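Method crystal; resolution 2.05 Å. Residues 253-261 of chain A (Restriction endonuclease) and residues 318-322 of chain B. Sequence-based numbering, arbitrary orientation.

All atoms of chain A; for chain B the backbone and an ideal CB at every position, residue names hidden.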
# COMPACT_ATOMS: atom_id res chain seq x y z
N ARG A 253 -20.84 9.33 10.92
CA ARG A 253 -19.74 8.43 10.59
C ARG A 253 -18.56 9.16 9.95
O ARG A 253 -17.44 8.66 9.93
CB ARG A 253 -20.21 7.31 9.67
CG ARG A 253 -21.34 6.46 10.24
CD ARG A 253 -21.29 5.05 9.69
NE ARG A 253 -20.04 4.39 10.03
CZ ARG A 253 -19.82 3.74 11.17
NH1 ARG A 253 -20.78 3.67 12.09
NH2 ARG A 253 -18.65 3.16 11.40
N LEU A 254 -18.83 10.35 9.42
CA LEU A 254 -17.80 11.15 8.77
C LEU A 254 -16.77 11.68 9.78
O LEU A 254 -15.62 11.94 9.43
CB LEU A 254 -18.42 12.32 8.01
CG LEU A 254 -18.97 12.06 6.60
CD1 LEU A 254 -20.13 11.07 6.60
CD2 LEU A 254 -19.39 13.37 5.95
N ALA A 255 -17.20 11.83 11.03
CA ALA A 255 -16.34 12.37 12.08
C ALA A 255 -15.43 11.30 12.68
O ALA A 255 -14.33 11.61 13.13
CB ALA A 255 -17.19 13.01 13.16
N ILE A 256 -15.90 10.06 12.66
CA ILE A 256 -15.18 8.94 13.28
C ILE A 256 -13.70 8.76 12.86
O ILE A 256 -12.85 8.53 13.72
CB ILE A 256 -15.95 7.60 13.11
CG1 ILE A 256 -17.38 7.75 13.63
CG2 ILE A 256 -15.23 6.47 13.83
CD1 ILE A 256 -18.19 6.48 13.56
N PRO A 257 -13.38 8.88 11.56
CA PRO A 257 -11.97 8.71 11.19
C PRO A 257 -11.03 9.80 11.72
O PRO A 257 -9.82 9.71 11.49
CB PRO A 257 -11.99 8.76 9.66
CG PRO A 257 -13.37 8.39 9.29
CD PRO A 257 -14.24 8.97 10.36
N GLY A 258 -11.56 10.80 12.42
CA GLY A 258 -10.74 11.90 12.89
C GLY A 258 -10.92 12.26 14.35
O GLY A 258 -10.37 13.26 14.81
N ILE A 259 -11.68 11.46 15.08
CA ILE A 259 -11.96 11.76 16.49
C ILE A 259 -11.46 10.69 17.45
O ILE A 259 -11.74 10.73 18.64
CB ILE A 259 -13.47 11.98 16.73
CG1 ILE A 259 -14.26 10.72 16.36
CG2 ILE A 259 -13.97 13.18 15.95
CD1 ILE A 259 -15.76 10.88 16.49
N ARG A 260 -10.70 9.72 16.93
CA ARG A 260 -10.16 8.66 17.76
C ARG A 260 -9.03 9.16 18.65
O ARG A 260 -8.24 10.01 18.24
CB ARG A 260 -9.66 7.50 16.89
CG ARG A 260 -10.47 6.23 17.03
CD ARG A 260 -9.87 5.11 16.19
NE ARG A 260 -9.99 5.37 14.76
CZ ARG A 260 -10.95 4.88 13.99
NH1 ARG A 260 -11.89 4.10 14.52
NH2 ARG A 260 -10.99 5.17 12.70
N ARG A 261 -8.97 8.64 19.87
CA ARG A 261 -7.91 9.00 20.81
C ARG A 261 -6.55 8.54 20.31
O ARG A 261 -6.40 7.43 19.81
CB ARG A 261 -8.19 8.39 22.19
CG ARG A 261 -7.14 8.71 23.24
CD ARG A 261 -7.50 8.10 24.59
NE ARG A 261 -6.52 8.44 25.62
CZ ARG A 261 -5.50 7.66 25.97
NH1 ARG A 261 -5.31 6.50 25.36
NH2 ARG A 261 -4.66 8.05 26.92
N UNK B 318 -8.68 0.36 8.34
CA UNK B 318 -8.51 1.44 9.30
C UNK B 318 -7.99 2.70 8.62
O UNK B 318 -6.78 2.91 8.52
CB UNK B 318 -7.56 1.01 10.42
N UNK B 319 -8.90 3.54 8.14
CA UNK B 319 -8.53 4.78 7.47
C UNK B 319 -8.51 5.93 8.46
O UNK B 319 -9.49 6.19 9.16
CB UNK B 319 -9.49 5.08 6.32
N UNK B 320 -7.38 6.63 8.52
CA UNK B 320 -7.24 7.79 9.40
C UNK B 320 -7.41 9.08 8.61
O UNK B 320 -6.81 9.25 7.55
CB UNK B 320 -5.88 7.77 10.10
N UNK B 321 -8.23 9.98 9.13
CA UNK B 321 -8.42 11.29 8.52
C UNK B 321 -7.13 12.10 8.63
O UNK B 321 -6.54 12.20 9.70
CB UNK B 321 -9.58 12.03 9.18
N UNK B 322 -6.70 12.67 7.51
CA UNK B 322 -5.51 13.49 7.49
C UNK B 322 -5.85 14.96 7.39
O UNK B 322 -6.35 15.55 8.35
CB UNK B 322 -4.60 13.08 6.33

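Chain A approaches the chain B strand as a loop, with Pro257(A) leading and Gly258(A) just behind it. Within 253-259 one good backbone bond, Gly258(A) N to Ala255(A) O at 3.0 Å, and two weak ones help to set the turn.

Position 318 has extended backbone angles, and its CA-to-CB bond points sideways, with nothing of this stretch of chain A close to the CB. The visible atoms set almost no condition, so most polar or long side chains would be tolerated. The deposited residue is Arg318(B), which makes no contact with the loop.

At position 319 the CB again points sideways into space this stretch of chain A leaves empty, and the backbone does the work that can be seen. Its carbonyl O lies 3.6 Å from Pro257(A) CB, in van der Waals contact, and 4.0 Å from Arg260(A) NH2, near the plane and at the edge of the guanidinium, though too far for a hydrogen bond. Any side chain at home in a strand could serve, whether branched, aromatic or polar. It is Tyr319(B), chi1 t, whose side chain comes no nearer to the loop than 4.7 Å; the contacts of the residue are those of its carbonyl O.

Position 320 looks unpromising at first, because CA-to-CB points away. Yet the CB is only 4.6 Å from Pro257(A) O, and a long, flexible chain could turn back along the loop toward the carbonyls of the loop. Lysine, arginine or glutamine could bring a donor there; methionine could make only the packing contact; a short residue would leave the space unused. Lys320(B) makes the journey: chi1 is t, chi2 turns to p, and chi3 and chi4 are t. This brings CD to 3.3 Å from Pro257(A) O and NZ to 3.7 Å from Gly258(A) CA. The ammonium donates to a water, NZ to water O 3.0 Å, and the water O lies 3.3 Å from Arg260(A) O, at best a weak bond, since the water has more acceptors in reach than protons.

Position 321 is the anchor. Its amide N donates to Pro257(A) O at 2.9 Å and 168°, nearly straight, a bond available to any residue but proline. The CB points toward chain A and sits tightly, 3.3 Å from Pro257(A) O and 3.9 Å from Gly258(A) CA, so a slim, unbranched start is the safer choice; beyond it, glutamate, glutamine or methionine could run past the glycine. Glu321(B) does so with chi1 and chi2 both t. OE2 lies 3.8 Å from Gly258(A) CA, and an ideal CB on that glycine would stand 2.6 Å from OE2, a clash, so the bare backbone is what admits the carboxylate. A water bridges the two chains, donating to Gly258(A) O at 3.1 Å and, weakly, to Glu321(B) OE1 at 2.8 Å.

Position 322 has phi/psi of -105/-108, a region that glycine enters far more easily than other residues, and its ideal CB would point away. Backbone alone therefore argues for glycine, and Gly322(B) it is, without contact to the loop.

Chain B (318-322) RYKEG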
# COMPACT_ATOMS: atom_id res chain seq x y z
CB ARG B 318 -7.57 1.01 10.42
CG ARG B 318 -7.74 -0.45 10.81
CD ARG B 318 -7.99 -0.61 12.30
NE ARG B 318 -8.50 -1.94 12.61
CZ ARG B 318 -8.75 -2.39 13.83
NH1 ARG B 318 -8.53 -1.61 14.88
NH2 ARG B 318 -9.22 -3.62 14.01
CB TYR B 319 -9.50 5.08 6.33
CG TYR B 319 -9.10 6.26 5.47
CD1 TYR B 319 -8.30 6.09 4.35
CD2 TYR B 319 -9.54 7.55 5.78
CE1 TYR B 319 -7.93 7.17 3.57
CE2 TYR B 319 -9.17 8.63 5.00
CZ TYR B 319 -8.37 8.43 3.89
OH TYR B 319 -8.01 9.50 3.11
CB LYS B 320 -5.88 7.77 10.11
CG LYS B 320 -5.55 9.05 10.86
CD LYS B 320 -6.55 9.31 11.98
CE LYS B 320 -6.31 10.67 12.62
NZ LYS B 320 -7.28 10.96 13.71
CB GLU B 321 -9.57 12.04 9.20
CG GLU B 321 -9.67 13.50 8.81
CD GLU B 321 -10.82 14.21 9.50
OE1 GLU B 321 -10.65 15.39 9.87
OE2 GLU B 321 -11.89 13.59 9.67
O HOH W 1 -9.64 15.08 12.47
O HOH W 2 -6.22 9.06 15.75
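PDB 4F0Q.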